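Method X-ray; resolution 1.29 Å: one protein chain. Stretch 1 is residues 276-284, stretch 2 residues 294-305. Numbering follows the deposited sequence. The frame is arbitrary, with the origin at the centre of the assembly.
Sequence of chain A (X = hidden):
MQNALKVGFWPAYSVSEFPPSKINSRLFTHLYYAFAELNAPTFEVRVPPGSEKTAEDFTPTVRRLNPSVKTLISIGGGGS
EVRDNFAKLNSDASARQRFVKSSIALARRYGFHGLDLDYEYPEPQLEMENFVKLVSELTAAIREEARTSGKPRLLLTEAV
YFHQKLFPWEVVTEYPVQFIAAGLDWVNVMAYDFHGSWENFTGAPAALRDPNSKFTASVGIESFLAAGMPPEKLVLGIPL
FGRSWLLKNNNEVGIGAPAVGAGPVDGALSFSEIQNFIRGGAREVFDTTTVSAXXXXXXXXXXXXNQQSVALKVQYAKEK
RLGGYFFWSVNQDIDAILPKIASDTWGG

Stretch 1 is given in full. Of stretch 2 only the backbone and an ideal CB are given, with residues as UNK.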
# COMPACT_ATOMS: atom_id res chain seq x y z
N ASN A 276 -3.14 20.77 8.79
CA ASN A 276 -2.96 22.20 8.51
C ASN A 276 -4.27 22.84 8.05
O ASN A 276 -4.61 23.94 8.47
CB ASN A 276 -1.87 22.41 7.45
CG ASN A 276 -0.49 21.98 7.92
OD1 ASN A 276 -0.23 21.84 9.12
ND2 ASN A 276 0.41 21.77 6.97
N PHE A 277 -4.99 22.13 7.18
CA PHE A 277 -6.29 22.55 6.65
C PHE A 277 -7.27 22.82 7.80
O PHE A 277 -7.92 23.87 7.84
CB PHE A 277 -6.80 21.45 5.71
CG PHE A 277 -8.05 21.80 4.93
CD1 PHE A 277 -9.08 20.87 4.84
CD2 PHE A 277 -8.17 23.01 4.25
CE1 PHE A 277 -10.23 21.15 4.10
CE2 PHE A 277 -9.33 23.30 3.51
CZ PHE A 277 -10.36 22.36 3.44
N ILE A 278 -7.34 21.89 8.75
CA ILE A 278 -8.21 22.02 9.92
C ILE A 278 -7.77 23.17 10.84
O ILE A 278 -8.60 23.97 11.28
CB ILE A 278 -8.29 20.68 10.71
CG1 ILE A 278 -8.99 19.60 9.86
CG2 ILE A 278 -9.02 20.86 12.04
CD1 ILE A 278 -8.73 18.18 10.32
N ARG A 279 -6.47 23.26 11.12
CA ARG A 279 -5.94 24.35 11.94
C ARG A 279 -6.16 25.73 11.29
O ARG A 279 -6.28 26.74 11.99
CB ARG A 279 -4.47 24.13 12.29
CG ARG A 279 -4.27 23.24 13.52
CD ARG A 279 -2.81 23.13 13.93
NE ARG A 279 -2.17 21.98 13.30
CZ ARG A 279 -1.41 22.04 12.21
NH1 ARG A 279 -0.88 20.93 11.72
NH2 ARG A 279 -1.18 23.20 11.60
N GLY A 280 -6.26 25.74 9.96
CA GLY A 280 -6.53 26.96 9.21
C GLY A 280 -8.01 27.28 9.03
O GLY A 280 -8.35 28.19 8.28
N GLY A 281 -8.88 26.53 9.71
CA GLY A 281 -10.30 26.85 9.72
C GLY A 281 -11.26 25.84 9.12
O GLY A 281 -12.47 26.06 9.16
N ALA A 282 -10.75 24.75 8.56
CA ALA A 282 -11.63 23.70 8.04
C ALA A 282 -12.33 22.97 9.18
O ALA A 282 -11.75 22.80 10.26
CB ALA A 282 -10.86 22.73 7.18
N ARG A 283 -13.57 22.54 8.94
CA ARG A 283 -14.32 21.79 9.93
C ARG A 283 -14.18 20.29 9.69
O ARG A 283 -14.46 19.81 8.59
CB ARG A 283 -15.80 22.18 9.91
CG ARG A 283 -16.64 21.49 10.99
CD ARG A 283 -18.11 21.91 10.94
NE ARG A 283 -18.30 23.34 11.19
CZ ARG A 283 -18.46 23.88 12.40
NH1 ARG A 283 -18.45 23.12 13.49
NH2 ARG A 283 -18.62 25.19 12.51
N GLU A 284 -13.74 19.57 10.71
CA GLU A 284 -13.64 18.12 10.66
C GLU A 284 -14.94 17.47 11.10
O GLU A 284 -15.54 17.87 12.10
CB GLU A 284 -12.49 17.61 11.53
CG GLU A 284 -12.44 16.08 11.65
CD GLU A 284 -11.20 15.58 12.35
OE1 GLU A 284 -10.37 14.93 11.68
OE2 GLU A 284 -11.06 15.83 13.56
N UNK A 294 -14.13 13.57 7.18
CA UNK A 294 -13.97 14.57 6.13
C UNK A 294 -13.82 15.95 6.73
O UNK A 294 -14.17 16.18 7.89
CB UNK A 294 -15.16 14.54 5.17
N UNK A 295 -13.26 16.86 5.95
CA UNK A 295 -13.06 18.23 6.38
C UNK A 295 -13.33 19.16 5.22
O UNK A 295 -13.04 18.83 4.07
CB UNK A 295 -11.65 18.44 6.93
N UNK A 296 -13.89 20.33 5.51
CA UNK A 296 -14.24 21.28 4.47
C UNK A 296 -14.03 22.71 4.92
O UNK A 296 -14.17 23.04 6.10
CB UNK A 296 -15.69 21.08 4.04
N UNK A 297 -13.69 23.56 3.95
CA UNK A 297 -13.62 25.00 4.14
C UNK A 297 -13.89 25.62 2.79
O UNK A 297 -13.29 25.22 1.79
CB UNK A 297 -12.27 25.44 4.71
N UNK A 298 -14.79 26.60 2.76
CA UNK A 298 -15.19 27.25 1.51
C UNK A 298 -15.53 26.19 0.45
O UNK A 298 -16.42 25.37 0.69
CB UNK A 298 -14.08 28.17 1.01
N UNK A 299 -14.83 26.17 -0.68
CA UNK A 299 -15.14 25.20 -1.74
C UNK A 299 -14.26 23.94 -1.75
O UNK A 299 -14.29 23.18 -2.72
CB UNK A 299 -15.02 25.89 -3.10
N UNK A 300 -13.50 23.70 -0.69
CA UNK A 300 -12.60 22.54 -0.63
C UNK A 300 -13.11 21.50 0.36
O UNK A 300 -13.45 21.83 1.50
CB UNK A 300 -11.19 22.98 -0.24
N UNK A 301 -13.15 20.24 -0.08
CA UNK A 301 -13.67 19.13 0.71
C UNK A 301 -12.68 17.98 0.58
O UNK A 301 -12.27 17.64 -0.53
CB UNK A 301 -15.07 18.72 0.25
N UNK A 302 -12.32 17.36 1.70
CA UNK A 302 -11.39 16.23 1.67
C UNK A 302 -11.88 15.09 2.56
O UNK A 302 -12.31 15.33 3.69
CB UNK A 302 -9.99 16.68 2.11
N UNK A 303 -11.84 13.87 2.04
CA UNK A 303 -12.18 12.67 2.80
C UNK A 303 -10.92 11.90 3.12
O UNK A 303 -10.05 11.74 2.26
CB UNK A 303 -13.17 11.79 2.03
N UNK A 304 -10.82 11.41 4.36
CA UNK A 304 -9.57 10.82 4.86
C UNK A 304 -9.84 9.97 6.09
O UNK A 304 -10.97 9.87 6.56
CB UNK A 304 -8.55 11.91 5.19
N UNK A 305 -8.77 9.37 6.62
CA UNK A 305 -8.84 8.67 7.90
C UNK A 305 -8.24 9.53 9.00
O UNK A 305 -7.18 10.13 8.83
CB UNK A 305 -8.12 7.32 7.82

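Position 294 is extended (phi/psi -144/160), and its CA-to-CB bond points away from stretch 1, with nothing of that stretch within 5.5 Å of the ideal CB. Stretch 1 sets little limit here, and many residues would fit; the deposited one is Tyr 294. Tyr 294 O lies 3.4 Å from Glu 284 CA in a CA-H...O contact.

At 295 the ideal CB is 3.5 Å from Arg 283 O and 4.1 Å from both Phe 277 CD1 and Ile 278 CG1. So crowded a site favours a small apolar group. It is Ala 295, whose CB touches those two carbons and, at 4.4 Å, Ala 282 CB.

Position 296 pairs with Arg 283 in antiparallel register: 296 N donates to Arg 283 O (3.2 Å) and Arg 283 N to 296 O (2.9 Å). CB lies on the same sheet face as the Arg 283 side chain, whose long aliphatic stem could support an aromatic ring or a long chain. The residue is Tyr 296; Arg 283 CB sits over one face of its ring, and Tyr 296 OH comes 3.3 Å from Arg 283 CD.

At 297 CB points toward stretch 1, 3.8 Å from both Ala 282 CA and Phe 277 CE2. Beyond them, the carbonyl of Gly 280, just past the helix end, invites a long donor, Lys or Arg. Lys 297 fits: its NZ donates to Gly 280 O (2.9 Å) and to water 1 (2.9 Å), which in turn donates to Phe 277 O (2.8 Å from the water oxygen).

Positions 298 and 299 are the corners of a type II' turn. Phi/psi of 49/-120 at 298 would suit glycine best, yet Asp 298 is found; 299, at -97/13, leaves the choice open and is Asn 299. Neither touches stretch 1.

At 300 CB points toward the Phe 277 ring, 3.8 Å from CZ, so a medium apolar side chain suits. Val 300 places CG1 3.7 Å from Phe 277 CZ.

Position 301 points away and is unconstrained by stretch 1; it is Trp 301.

At 302 CB again points toward stretch 1, 4.9 Å from Phe 277 CE1, leaving room for a branched aliphatic group. Val 302 CG1 reaches Phe 277 CD1 at 4.0 Å.

Position 303 is out of reach of stretch 1, which sets no limit; it is Gly 303.

At 304 CB points toward stretch 1 but is over 5.5 Å from it, with the Glu 284 carboxylate farther out, so a long donor is favoured. Tyr 304 OH donates to Glu 284 OE1 (2.7 Å) and lies 3.4 Å from Ile 278 CD1.

Position 305 points away, so many residues would suit; Asp 305 is hydrogen-bonded elsewhere in the structure.

Stretch 2 294-305: YAYKDNVWVGYD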
# COMPACT_ATOMS: atom_id res chain seq x y z
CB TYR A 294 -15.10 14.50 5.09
CG TYR A 294 -16.51 14.70 5.59
CD1 TYR A 294 -17.11 15.96 5.56
CD2 TYR A 294 -17.28 13.62 6.04
CE1 TYR A 294 -18.43 16.15 5.99
CE2 TYR A 294 -18.59 13.80 6.47
CZ TYR A 294 -19.16 15.06 6.45
OH TYR A 294 -20.45 15.23 6.88
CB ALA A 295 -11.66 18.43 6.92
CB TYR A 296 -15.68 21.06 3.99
CG TYR A 296 -16.72 21.28 5.06
CD1 TYR A 296 -17.16 20.22 5.86
CD2 TYR A 296 -17.27 22.55 5.28
CE1 TYR A 296 -18.11 20.42 6.85
CE2 TYR A 296 -18.22 22.76 6.28
CZ TYR A 296 -18.63 21.69 7.05
OH TYR A 296 -19.58 21.90 8.03
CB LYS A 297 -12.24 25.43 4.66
CG LYS A 297 -12.22 26.88 5.15
CD LYS A 297 -10.89 27.28 5.79
CE LYS A 297 -9.94 27.89 4.79
NZ LYS A 297 -8.69 28.40 5.43
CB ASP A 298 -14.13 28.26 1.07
CG ASP A 298 -13.93 29.37 2.10
OD1 ASP A 298 -14.95 29.86 2.64
OD2 ASP A 298 -12.77 29.74 2.39
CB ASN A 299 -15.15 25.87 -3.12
CG ASN A 299 -13.76 26.30 -3.58
OD1 ASN A 299 -12.91 26.65 -2.76
ND2 ASN A 299 -13.55 26.28 -4.89
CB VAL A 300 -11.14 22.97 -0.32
CG1 VAL A 300 -10.23 21.75 -0.18
CG2 VAL A 300 -10.61 23.90 -1.40
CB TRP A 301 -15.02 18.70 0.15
CG TRP A 301 -15.89 17.81 1.00
CD1 TRP A 301 -16.96 18.21 1.76
CD2 TRP A 301 -15.82 16.38 1.14
NE1 TRP A 301 -17.54 17.13 2.36
CE2 TRP A 301 -16.87 15.99 2.00
CE3 TRP A 301 -14.97 15.39 0.62
CZ2 TRP A 301 -17.09 14.66 2.36
CZ3 TRP A 301 -15.20 14.06 0.98
CH2 TRP A 301 -16.25 13.71 1.84
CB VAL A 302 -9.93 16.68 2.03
CG1 VAL A 302 -9.86 17.25 3.44
CG2 VAL A 302 -8.94 15.53 1.84
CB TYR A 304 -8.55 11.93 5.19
CG TYR A 304 -9.06 12.91 6.22
CD1 TYR A 304 -8.67 12.82 7.56
CD2 TYR A 304 -9.98 13.90 5.87
CE1 TYR A 304 -9.16 13.71 8.51
CE2 TYR A 304 -10.47 14.79 6.82
CZ TYR A 304 -10.06 14.69 8.13
OH TYR A 304 -10.56 15.59 9.05
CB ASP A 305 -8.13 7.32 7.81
CG ASP A 305 -9.01 6.25 7.21
OD1 ASP A 305 -10.03 5.89 7.84
OD2 ASP A 305 -8.69 5.77 6.10
O HOH W 1 -7.23 25.99 6.19
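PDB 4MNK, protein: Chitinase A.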